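Inorganic polyphosphate/ATP-glucomannokinase (PDB 1WOQ) catalyses phosphorylation of glucose and probably mannose, drawing the phosphoryl group from inorganic polyphosphate or ATP, as a bacterial kinase of the ROK family. Local coordinates at residues A[15-20]-A[59-64]; A[53-58]-A[111-116]; A[145-148]-A[152-155]; A[167-172]-A[211-216]. One frame throughout, in Å; residues are numbered along the deposited sequence.

Contact 1: residues A[15-20]-A[59-64]; sequences IGIDIG and ALVVAE
I17 pushes its side chain from strand 15-19 against two successive valines, V61 and V62, on helix 59-64. The end of the isoleucine is the bump, and the shallow hollow between the valine methyl groups receives it. CD1 of I17 lies 3.5 Å from CG1 of V61 and 3.9 Å from CG2 of V62, while one bond further back CG1 of I17 still reaches CG2 of V62 at 4.0 Å. The two valines meet it differently: V61 slides past the isoleucine in the opposite direction, whereas V62 crosses it at about a right angle. A bend in the isoleucine, with chi2 at -66°, turns CD1 into this hollow. In V61 the branch that touches, CG1, stands anti to the backbone N (chi1 177°), which carries it out toward the strand. I15, two residues earlier on the same strand, makes a lighter second contact, its CD1 resting 4.3 Å from the carbonyl O of V62. All the side chains that meet are apolar and buried. The local segments run nearly antiparallel, at 151°, with their axes 9.6 Å apart. Helix 51-66 belongs to the crossover from strand 35-44 to the parallel strand 78-82, and so passes over the sheet of an actin-like ATPase fold. Strand 14-19 is central in that sheet: I17 also packs on V78 and V80 of strand 78-82 and on I24 of strand 23-30, while V61 leans on F41 and V43 of strand 35-44.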
loop_
_atom_site.group_PDB
_atom_site.type_symbol
_atom_site.label_atom_id
_atom_site.label_comp_id
_atom_site.label_asym_id
_atom_site.label_seq_id
_atom_site.Cartn_x
_atom_site.Cartn_y
_atom_site.Cartn_z
ATOM N N ILE A 15 11.502 10.804 -4.269
ATOM C CA ILE A 15 10.122 10.850 -4.723
ATOM C C ILE A 15 9.499 9.465 -4.599
ATOM O O ILE A 15 10.109 8.464 -4.977
ATOM C CB ILE A 15 10.023 11.308 -6.201
ATOM C CG1 ILE A 15 10.431 12.779 -6.318
ATOM C CG2 ILE A 15 8.596 11.089 -6.725
ATOM C CD1 ILE A 15 10.551 13.281 -7.756
ATOM N N GLY A 16 8.293 9.423 -4.042
ATOM C CA GLY A 16 7.567 8.173 -3.894
ATOM C C GLY A 16 6.245 8.340 -4.620
ATOM O O GLY A 16 5.626 9.399 -4.531
ATOM N N ILE A 17 5.813 7.308 -5.341
ATOM C CA ILE A 17 4.564 7.354 -6.098
ATOM C C ILE A 17 3.672 6.192 -5.670
ATOM O O ILE A 17 4.137 5.061 -5.569
ATOM C CB ILE A 17 4.838 7.236 -7.622
ATOM C CG1 ILE A 17 5.789 8.349 -8.075
ATOM C CG2 ILE A 17 3.527 7.320 -8.405
ATOM C CD1 ILE A 17 5.204 9.748 -7.971
ATOM N N ASP A 18 2.393 6.471 -5.430
ATOM C CA ASP A 18 1.447 5.440 -5.006
ATOM C C ASP A 18 0.349 5.294 -6.061
ATOM O O ASP A 18 -0.429 6.220 -6.297
ATOM C CB ASP A 18 0.863 5.833 -3.637
ATOM C CG ASP A 18 0.029 4.729 -2.998
ATOM O OD1 ASP A 18 0.295 3.533 -3.230
ATOM O OD2 ASP A 18 -0.895 5.068 -2.232
ATOM N N ILE A 19 0.310 4.134 -6.711
ATOM C CA ILE A 19 -0.687 3.871 -7.744
ATOM C C ILE A 19 -1.912 3.220 -7.114
ATOM O O ILE A 19 -1.849 2.085 -6.633
ATOM C CB ILE A 19 -0.127 2.942 -8.843
ATOM C CG1 ILE A 19 1.055 3.622 -9.544
ATOM C CG2 ILE A 19 -1.227 2.603 -9.849
ATOM C CD1 ILE A 19 1.772 2.744 -10.557
ATOM N N GLY A 20 -3.023 3.949 -7.112
ATOM C CA GLY A 20 -4.244 3.430 -6.527
ATOM C C GLY A 20 -5.334 3.193 -7.552
ATOM O O GLY A 20 -5.154 3.463 -8.739
ATOM N N ALA A 59 4.432 9.618 -15.069
ATOM C CA ALA A 59 5.369 10.598 -15.599
ATOM C C ALA A 59 4.939 12.018 -15.246
ATOM O O ALA A 59 5.770 12.850 -14.884
ATOM C CB ALA A 59 5.490 10.451 -17.109
ATOM N N LEU A 60 3.641 12.299 -15.346
ATOM C CA LEU A 60 3.143 13.633 -15.029
ATOM C C LEU A 60 3.337 13.968 -13.555
ATOM O O LEU A 60 3.718 15.089 -13.219
ATOM C CB LEU A 60 1.660 13.762 -15.396
ATOM C CG LEU A 60 1.349 13.752 -16.895
ATOM C CD1 LEU A 60 -0.147 13.635 -17.105
ATOM C CD2 LEU A 60 1.893 15.021 -17.541
ATOM N N VAL A 61 3.073 13.007 -12.673
ATOM C CA VAL A 61 3.245 13.261 -11.245
ATOM C C VAL A 61 4.718 13.518 -10.932
ATOM O O VAL A 61 5.058 14.470 -10.226
ATOM C CB VAL A 61 2.745 12.080 -10.380
ATOM C CG1 VAL A 61 3.007 12.371 -8.899
ATOM C CG2 VAL A 61 1.255 11.858 -10.609
ATOM N N VAL A 62 5.592 12.666 -11.456
ATOM C CA VAL A 62 7.023 12.820 -11.225
ATOM C C VAL A 62 7.537 14.135 -11.804
ATOM O O VAL A 62 8.372 14.803 -11.196
ATOM C CB VAL A 62 7.816 11.642 -11.840
ATOM C CG1 VAL A 62 9.316 11.935 -11.800
ATOM C CG2 VAL A 62 7.516 10.361 -11.068
ATOM N N ALA A 63 7.033 14.510 -12.975
ATOM C CA ALA A 63 7.459 15.752 -13.608
ATOM C C ALA A 63 7.110 16.942 -12.721
ATOM O O ALA A 63 7.916 17.856 -12.551
ATOM C CB ALA A 63 6.797 15.904 -14.972
ATOM N N GLU A 64 5.905 16.928 -12.161
ATOM C CA GLU A 64 5.453 18.007 -11.286
ATOM C C GLU A 64 6.341 18.137 -10.053
ATOM O O GLU A 64 6.816 19.229 -9.733
ATOM C CB GLU A 64 4.002 17.754 -10.856
ATOM C CG GLU A 64 3.513 18.565 -9.655
ATOM C CD GLU A 64 3.486 20.065 -9.892
ATOM O OE1 GLU A 64 3.350 20.496 -11.055
ATOM O OE2 GLU A 64 3.583 20.817 -8.902
#

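Contact 2: residues A[53-58]-A[111-116]; sequences SVAEAV and TARLGR
V58 and L114 form the inner, apolar side of the meeting between helix segment 53-58 and the end of helix 106-114, V58 being buried, and E56 and R113 form its solvent side. On the inner side the two apolar chains cross at about a right angle, CG1 of V58 lying 4.2 Å from CD1 of L114. The backbones come nearest at A55 and R113, where the small side chain of A55 is consistent with the close approach: the aliphatic CG of R113 sits 3.9 Å from the carbonyl O of A55 and 4.4 Å from its CB. Beyond this point the contact becomes polar and exposed. R113 leaves its helix with CG anti to the backbone N (chi1 -179°), then bends at chi2, carrying the guanidinium past A59 to the carboxylate of E56. The grip is side-on and two-pronged. NE of R113 donates to OE2 of E56 at 2.8 Å, nearly straight at 165°, and NH2 of R113 donates to OE1 of E56 at 3.0 Å. Both oxygens lie close to the guanidinium plane, but the carboxylate is turned 42° against it, so that OE2 is met from above its own plane. The bridge is therefore twisted. L114 also covers A59 and V62 further along helix 51-66, and V58 packs on I19 of strand 14-19, which places helix 51-66 between the sheet that contains strand 14-19 and helix 106-114. After G115, the first residue past the helix and one of positive phi, R116 reaches back to S66 and S76 on the way to strand 118-122.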
loop_
_atom_site.group_PDB
_atom_site.type_symbol
_atom_site.label_atom_id
_atom_site.label_comp_id
_atom_site.label_asym_id
_atom_site.label_seq_id
_atom_site.Cartn_x
_atom_site.Cartn_y
_atom_site.Cartn_z
ATOM N N SER A 53 -1.138 3.797 -20.245
ATOM C CA SER A 53 -1.832 4.946 -19.666
ATOM C C SER A 53 -1.304 5.284 -18.277
ATOM O O SER A 53 -1.127 6.455 -17.936
ATOM C CB SER A 53 -3.342 4.688 -19.594
ATOM O OG SER A 53 -3.657 3.683 -18.646
ATOM N N VAL A 54 -1.052 4.256 -17.477
ATOM C CA VAL A 54 -0.528 4.460 -16.129
ATOM C C VAL A 54 0.874 5.066 -16.192
ATOM O O VAL A 54 1.217 5.935 -15.397
ATOM C CB VAL A 54 -0.477 3.128 -15.352
ATOM C CG1 VAL A 54 0.276 3.307 -14.039
ATOM C CG2 VAL A 54 -1.899 2.643 -15.083
ATOM N N ALA A 55 1.685 4.606 -17.138
ATOM C CA ALA A 55 3.043 5.134 -17.278
ATOM C C ALA A 55 2.998 6.637 -17.535
ATOM O O ALA A 55 3.794 7.395 -16.981
ATOM C CB ALA A 55 3.768 4.428 -18.419
ATOM N N GLU A 56 2.070 7.066 -18.383
ATOM C CA GLU A 56 1.935 8.485 -18.685
ATOM C C GLU A 56 1.540 9.283 -17.445
ATOM O O GLU A 56 2.080 10.359 -17.196
ATOM C CB GLU A 56 0.897 8.700 -19.789
ATOM C CG GLU A 56 1.352 8.239 -21.166
ATOM C CD GLU A 56 2.662 8.879 -21.594
ATOM O OE1 GLU A 56 2.785 10.119 -21.476
ATOM O OE2 GLU A 56 3.567 8.144 -22.052
ATOM N N ALA A 57 0.603 8.751 -16.665
ATOM C CA ALA A 57 0.142 9.427 -15.448
ATOM C C ALA A 57 1.273 9.548 -14.425
ATOM O O ALA A 57 1.442 10.587 -13.783
ATOM C CB ALA A 57 -1.038 8.671 -14.838
ATOM N N VAL A 58 2.044 8.478 -14.266
ATOM C CA VAL A 58 3.155 8.504 -13.327
ATOM C C VAL A 58 4.166 9.558 -13.767
ATOM O O VAL A 58 4.686 10.314 -12.947
ATOM C CB VAL A 58 3.833 7.121 -13.236
ATOM C CG1 VAL A 58 5.120 7.213 -12.420
ATOM C CG2 VAL A 58 2.871 6.134 -12.586
ATOM N N THR A 111 11.024 3.051 -15.804
ATOM C CA THR A 111 12.366 3.616 -15.900
ATOM C C THR A 111 12.550 4.224 -17.291
ATOM O O THR A 111 13.113 5.307 -17.435
ATOM C CB THR A 111 13.450 2.542 -15.658
ATOM O OG1 THR A 111 13.339 2.047 -14.318
ATOM C CG2 THR A 111 14.848 3.131 -15.854
ATOM N N ALA A 112 12.054 3.525 -18.307
ATOM C CA ALA A 112 12.160 3.989 -19.689
ATOM C C ALA A 112 11.352 5.262 -19.915
ATOM O O ALA A 112 11.805 6.183 -20.596
ATOM C CB ALA A 112 11.685 2.898 -20.639
ATOM N N ARG A 113 10.156 5.312 -19.342
ATOM C CA ARG A 113 9.301 6.481 -19.507
ATOM C C ARG A 113 9.771 7.701 -18.721
ATOM O O ARG A 113 9.705 8.828 -19.219
ATOM C CB ARG A 113 7.860 6.149 -19.109
ATOM C CG ARG A 113 6.895 7.326 -19.290
ATOM C CD ARG A 113 6.810 7.749 -20.757
ATOM N NE ARG A 113 5.985 8.942 -20.959
ATOM C CZ ARG A 113 6.377 10.187 -20.690
ATOM N NH1 ARG A 113 7.588 10.424 -20.206
ATOM N NH2 ARG A 113 5.549 11.202 -20.905
ATOM N N LEU A 114 10.249 7.485 -17.499
ATOM C CA LEU A 114 10.702 8.593 -16.657
ATOM C C LEU A 114 12.127 9.070 -16.910
ATOM O O LEU A 114 12.491 10.186 -16.523
ATOM C CB LEU A 114 10.562 8.225 -15.177
ATOM C CG LEU A 114 9.146 8.063 -14.617
ATOM C CD1 LEU A 114 9.216 7.664 -13.152
ATOM C CD2 LEU A 114 8.391 9.361 -14.764
ATOM N N GLY A 115 12.942 8.230 -17.537
ATOM C CA GLY A 115 14.316 8.623 -17.802
ATOM C C GLY A 115 15.184 8.620 -16.558
ATOM O O GLY A 115 16.173 9.344 -16.473
ATOM N N ARG A 116 14.807 7.801 -15.582
ATOM C CA ARG A 116 15.551 7.676 -14.335
ATOM C C ARG A 116 15.159 6.334 -13.731
ATOM O O ARG A 116 14.105 5.793 -14.058
ATOM C CB ARG A 116 15.185 8.818 -13.376
ATOM C CG ARG A 116 13.724 8.814 -12.945
ATOM C CD ARG A 116 13.241 10.207 -12.554
ATOM N NE ARG A 116 13.853 10.718 -11.331
ATOM C CZ ARG A 116 13.596 11.923 -10.830
ATOM N NH1 ARG A 116 12.746 12.730 -11.454
ATOM N NH2 ARG A 116 14.166 12.317 -9.701
#

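Contact 3: residues A[145-148]-A[152-155]; sequences LVIT and GIGS. With BGC (beta-D-glucopyranose), chain C.
T148 faces G154 across the hairpin with so little room that the glycine could carry no side chain: OG1 of T148 lies 3.2 Å from CA of G154, and a methyl group there would clash with the hydroxyl. With OG1 set between the backbone N and the carbonyl carbon (chi1 65°), T148 presents two oxygens to one amide. G154 N gives its main bond to the carbonyl O of T148 at 3.0 Å and a weak, bent one to OG1 of T148 at 3.1 Å. In return T148 N donates to G154 O at 2.9 Å, closing an antiparallel hydrogen-bonded pair. A water bridges OG1 of T148 to the carbonyl O of G152. The sugar lies close by, its C5 3.6 Å from CA of G154, and at G152 a side chain would run into its O5. Across the other side of the sheet I147 spreads over two partners, its CG2 3.9 Å from CG2 of I153 and its CD1 3.7 Å from CB of S155. An alanine here is likely to leave both I153 and S155 without that cover. S155 OG, for its part, is bonded to A167 and L169. The hairpin thus faces glucose with G152 to G154, where strand 153-159 begins, while strand 217-221 lies along the far side of 143-149 and Y205 and F206 of helix 195-213 pack on I147.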
loop_
_atom_site.group_PDB
_atom_site.type_symbol
_atom_site.label_atom_id
_atom_site.label_comp_id
_atom_site.label_asym_id
_atom_site.label_seq_id
_atom_site.Cartn_x
_atom_site.Cartn_y
_atom_site.Cartn_z
ATOM N N LEU A 145 1.191 -7.552 11.382
ATOM C CA LEU A 145 0.501 -7.601 10.099
ATOM C C LEU A 145 -0.294 -6.337 9.834
ATOM O O LEU A 145 -1.192 -5.982 10.594
ATOM C CB LEU A 145 -0.420 -8.828 10.044
ATOM C CG LEU A 145 0.277 -10.171 10.301
ATOM C CD1 LEU A 145 -0.750 -11.300 10.276
ATOM C CD2 LEU A 145 1.356 -10.401 9.253
ATOM N N VAL A 146 0.056 -5.650 8.752
ATOM C CA VAL A 146 -0.629 -4.426 8.364
ATOM C C VAL A 146 -1.649 -4.817 7.298
ATOM O O VAL A 146 -1.284 -5.237 6.202
ATOM C CB VAL A 146 0.365 -3.398 7.784
ATOM C CG1 VAL A 146 -0.341 -2.069 7.533
ATOM C CG2 VAL A 146 1.522 -3.200 8.754
ATOM N N ILE A 147 -2.926 -4.707 7.644
ATOM C CA ILE A 147 -4.004 -5.067 6.732
ATOM C C ILE A 147 -4.660 -3.789 6.226
ATOM O O ILE A 147 -5.156 -2.995 7.021
ATOM C CB ILE A 147 -5.072 -5.915 7.460
ATOM C CG1 ILE A 147 -4.430 -7.175 8.053
ATOM C CG2 ILE A 147 -6.206 -6.264 6.508
ATOM C CD1 ILE A 147 -3.806 -8.119 7.026
ATOM N N THR A 148 -4.660 -3.588 4.910
ATOM C CA THR A 148 -5.275 -2.394 4.343
ATOM C C THR A 148 -6.651 -2.707 3.756
ATOM O O THR A 148 -6.830 -3.696 3.038
ATOM C CB THR A 148 -4.374 -1.759 3.253
ATOM O OG1 THR A 148 -4.239 -2.656 2.144
ATOM C CG2 THR A 148 -2.995 -1.467 3.821
ATOM N N GLY A 152 -9.276 -3.291 -2.589
ATOM C CA GLY A 152 -8.991 -4.686 -2.317
ATOM C C GLY A 152 -8.508 -4.747 -0.882
ATOM O O GLY A 152 -8.547 -3.741 -0.171
ATOM N N ILE A 153 -8.086 -5.921 -0.433
ATOM C CA ILE A 153 -7.551 -6.041 0.914
ATOM C C ILE A 153 -6.069 -6.321 0.729
ATOM O O ILE A 153 -5.690 -7.293 0.081
ATOM C CB ILE A 153 -8.205 -7.191 1.707
ATOM C CG1 ILE A 153 -9.664 -6.830 2.019
ATOM C CG2 ILE A 153 -7.420 -7.442 3.007
ATOM C CD1 ILE A 153 -10.403 -7.864 2.858
ATOM N N GLY A 154 -5.235 -5.438 1.265
ATOM C CA GLY A 154 -3.807 -5.624 1.138
ATOM C C GLY A 154 -3.230 -6.085 2.453
ATOM O O GLY A 154 -3.870 -5.959 3.500
ATOM N N SER A 155 -2.024 -6.635 2.406
ATOM C CA SER A 155 -1.377 -7.090 3.622
ATOM C C SER A 155 0.130 -6.981 3.524
ATOM O O SER A 155 0.731 -7.415 2.539
ATOM C CB SER A 155 -1.742 -8.546 3.925
ATOM O OG SER A 155 -1.253 -9.416 2.915
HETATM C C2 BGC C . -4.047 -7.129 -4.387
HETATM C C3 BGC C . -2.867 -6.735 -3.490
HETATM C C4 BGC C . -3.031 -5.284 -3.013
HETATM C C5 BGC C . -4.406 -5.110 -2.351
HETATM C C6 BGC C . -4.698 -3.686 -1.918
HETATM C C1 BGC C . -5.356 -6.883 -3.632
HETATM O O1 BGC C . -6.444 -7.193 -4.430
HETATM O O2 BGC C . -3.945 -8.496 -4.748
HETATM O O3 BGC C . -1.645 -6.878 -4.198
HETATM O O4 BGC C . -2.005 -4.963 -2.079
HETATM O O5 BGC C . -5.450 -5.501 -3.271
HETATM O O6 BGC C . -4.523 -2.772 -2.989
HETATM O O HOH W 1 -6.390 -1.759 0.520
#

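Contact 4: residues A[167-172]-A[211-216]; sequences AELGHL and FLFSPE. With BGC (beta-D-glucopyranose), chain C.
The glucose-binding loop of this ROK-family kinase, 167-172, carries the E-x-G-H sequence of the family and backs onto the end of helix 195-213, where L169 and L172 meet F213 and L212. Its two polar side chains point to the sugar instead. E168 is bent at chi2 (-74°), which brings its carboxylate round to span two neighbouring hydroxyls: O2 of beta-D-glucopyranose donates to OE1 and O3 to OE2 of E168, each at 2.6 Å. H171 adds a third grip, NE2 donating to O2 of the sugar at 2.8 Å, with a longer bond from NE2 to O1 at 3.2 Å. O2 thus receives from the imidazole, lying at the ring edge near its plane, while giving to the carboxylate, which leaves its rotation little freedom. ND1 of H171 is hydrogen-bonded to D178, a second-shell partner that probably steadies the ring. Shortening E168 to an alanine would probably cost O2 and O3 of the sugar these two carboxylate acceptors and leave O2 freer to turn about its bond to the ring. N96, D123 and E180 bind the same ligand. L169, between the two polar residues, and L172, just after H171, turn to the helix end. CD2 of L169 approaches CE2 of F213 obliquely at 4.5 Å, and F213 itself stacks edge-to-face on F157. L172 and L212 reach toward each other tip to tip, CD1 of L212 resting 3.9 Å from both CD1 and CD2 of L172.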
loop_
_atom_site.group_PDB
_atom_site.type_symbol
_atom_site.label_atom_id
_atom_site.label_comp_id
_atom_site.label_asym_id
_atom_site.label_seq_id
_atom_site.Cartn_x
_atom_site.Cartn_y
_atom_site.Cartn_z
ATOM N N ALA A 167 3.060 -10.701 0.781
ATOM C CA ALA A 167 2.029 -11.526 1.416
ATOM C C ALA A 167 0.709 -11.049 0.806
ATOM O O ALA A 167 0.445 -9.846 0.763
ATOM C CB ALA A 167 2.020 -11.314 2.930
ATOM N N GLU A 168 -0.112 -11.979 0.321
ATOM C CA GLU A 168 -1.393 -11.618 -0.292
ATOM C C GLU A 168 -2.568 -12.143 0.525
ATOM O O GLU A 168 -3.420 -12.864 0.011
ATOM C CB GLU A 168 -1.463 -12.172 -1.724
ATOM C CG GLU A 168 -0.619 -11.400 -2.741
ATOM C CD GLU A 168 -1.230 -10.054 -3.112
ATOM O OE1 GLU A 168 -2.474 -9.938 -3.086
ATOM O OE2 GLU A 168 -0.468 -9.120 -3.452
ATOM N N LEU A 169 -2.610 -11.763 1.799
ATOM C CA LEU A 169 -3.662 -12.203 2.711
ATOM C C LEU A 169 -5.059 -11.720 2.353
ATOM O O LEU A 169 -6.046 -12.197 2.916
ATOM C CB LEU A 169 -3.312 -11.787 4.144
ATOM C CG LEU A 169 -2.525 -12.788 5.001
ATOM C CD1 LEU A 169 -1.643 -13.675 4.150
ATOM C CD2 LEU A 169 -1.713 -12.031 6.040
ATOM N N GLY A 170 -5.147 -10.773 1.424
ATOM C CA GLY A 170 -6.447 -10.289 1.006
ATOM C C GLY A 170 -7.097 -11.345 0.135
ATOM O O GLY A 170 -8.286 -11.263 -0.178
ATOM N N HIS A 171 -6.317 -12.356 -0.244
ATOM C CA HIS A 171 -6.826 -13.422 -1.092
ATOM C C HIS A 171 -6.939 -14.774 -0.413
ATOM O O HIS A 171 -7.026 -15.814 -1.067
ATOM C CB HIS A 171 -5.999 -13.495 -2.380
ATOM C CG HIS A 171 -6.161 -12.279 -3.239
ATOM N ND1 HIS A 171 -7.382 -11.904 -3.760
ATOM C CD2 HIS A 171 -5.290 -11.301 -3.580
ATOM C CE1 HIS A 171 -7.256 -10.745 -4.381
ATOM N NE2 HIS A 171 -5.997 -10.356 -4.286
ATOM N N LEU A 172 -6.927 -14.749 0.914
ATOM C CA LEU A 172 -7.135 -15.961 1.682
ATOM C C LEU A 172 -8.590 -16.282 1.373
ATOM O O LEU A 172 -9.379 -15.375 1.107
ATOM C CB LEU A 172 -7.029 -15.679 3.181
ATOM C CG LEU A 172 -5.664 -15.446 3.820
ATOM C CD1 LEU A 172 -5.846 -14.883 5.232
ATOM C CD2 LEU A 172 -4.901 -16.764 3.863
ATOM N N PHE A 211 -5.381 -16.770 14.016
ATOM C CA PHE A 211 -5.099 -18.187 14.229
ATOM C C PHE A 211 -3.959 -18.630 13.312
ATOM O O PHE A 211 -3.113 -19.437 13.696
ATOM C CB PHE A 211 -6.344 -19.036 13.950
ATOM C CG PHE A 211 -6.139 -20.509 14.194
ATOM C CD1 PHE A 211 -5.547 -21.314 13.228
ATOM C CD2 PHE A 211 -6.502 -21.080 15.408
ATOM C CE1 PHE A 211 -5.315 -22.670 13.467
ATOM C CE2 PHE A 211 -6.275 -22.435 15.658
ATOM C CZ PHE A 211 -5.680 -23.230 14.683
ATOM N N LEU A 212 -3.934 -18.088 12.100
ATOM C CA LEU A 212 -2.894 -18.445 11.144
ATOM C C LEU A 212 -1.487 -17.990 11.534
ATOM O O LEU A 212 -0.519 -18.707 11.284
ATOM C CB LEU A 212 -3.225 -17.872 9.756
ATOM C CG LEU A 212 -4.437 -18.435 9.010
ATOM C CD1 LEU A 212 -4.626 -17.688 7.690
ATOM C CD2 LEU A 212 -4.226 -19.926 8.750
ATOM N N PHE A 213 -1.366 -16.823 12.163
ATOM C CA PHE A 213 -0.039 -16.298 12.481
ATOM C C PHE A 213 0.270 -15.793 13.889
ATOM O O PHE A 213 1.404 -15.388 14.148
ATOM C CB PHE A 213 0.297 -15.181 11.487
ATOM C CG PHE A 213 0.492 -15.663 10.085
ATOM C CD1 PHE A 213 1.615 -16.410 9.750
ATOM C CD2 PHE A 213 -0.464 -15.407 9.110
ATOM C CE1 PHE A 213 1.783 -16.904 8.459
ATOM C CE2 PHE A 213 -0.305 -15.898 7.815
ATOM C CZ PHE A 213 0.821 -16.647 7.495
ATOM N N SER A 214 -0.712 -15.801 14.788
ATOM C CA SER A 214 -0.492 -15.321 16.158
ATOM C C SER A 214 0.369 -14.063 16.155
ATOM O O SER A 214 1.444 -14.021 16.762
ATOM C CB SER A 214 0.192 -16.405 16.998
ATOM O OG SER A 214 -0.669 -17.518 17.181
ATOM N N PRO A 215 -0.099 -13.009 15.479
ATOM C CA PRO A 215 0.699 -11.784 15.440
ATOM C C PRO A 215 0.765 -11.029 16.760
ATOM O O PRO A 215 -0.076 -11.205 17.648
ATOM C CB PRO A 215 0.025 -10.970 14.337
ATOM C CG PRO A 215 -1.409 -11.359 14.479
ATOM C CD PRO A 215 -1.349 -12.857 14.710
ATOM N N GLU A 216 1.785 -10.192 16.877
ATOM C CA GLU A 216 1.974 -9.371 18.065
ATOM C C GLU A 216 1.041 -8.167 17.960
ATOM O O GLU A 216 0.617 -7.602 18.970
ATOM C CB GLU A 216 3.416 -8.865 18.136
ATOM C CG GLU A 216 4.478 -9.951 18.209
ATOM C CD GLU A 216 4.306 -10.851 19.415
ATOM O OE1 GLU A 216 4.053 -10.319 20.518
ATOM O OE2 GLU A 216 4.432 -12.084 19.260
HETATM C C2 BGC C . -4.047 -7.129 -4.387
HETATM C C3 BGC C . -2.867 -6.735 -3.490
HETATM C C4 BGC C . -3.031 -5.284 -3.013
HETATM C C5 BGC C . -4.406 -5.110 -2.351
HETATM C C6 BGC C . -4.698 -3.686 -1.918
HETATM C C1 BGC C . -5.356 -6.883 -3.632
HETATM O O1 BGC C . -6.444 -7.193 -4.430
HETATM O O2 BGC C . -3.945 -8.496 -4.748
HETATM O O3 BGC C . -1.645 -6.878 -4.198
HETATM O O4 BGC C . -2.005 -4.963 -2.079
HETATM O O5 BGC C . -5.450 -5.501 -3.271
HETATM O O6 BGC C . -4.523 -2.772 -2.989
#

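Overall arrangement
Contacts 1 and 2 share helix 51-66 and touch, CG1 of V62 lying 3.5 Å from NH1 of R116: contact 1 is the helix's buried side toward the sheet that contains strand 14-19, where only apolar side chains meet, contact 2 its outer side, partly apolar but finished at the surface by an ion pair. Contacts 3 and 4 adjoin in the other half of the molecule, CG2 of I153 lying 3.6 Å from CA of G170, and both reach the glucose. Contact 3 is buried and built on backbone hydrogen bonds, whereas contact 4 joins partly exposed apolar packing to a charged and polar sugar site. Contact 1 lies about 22 Å from contact 3 and about 30 Å from contact 4, centre to centre.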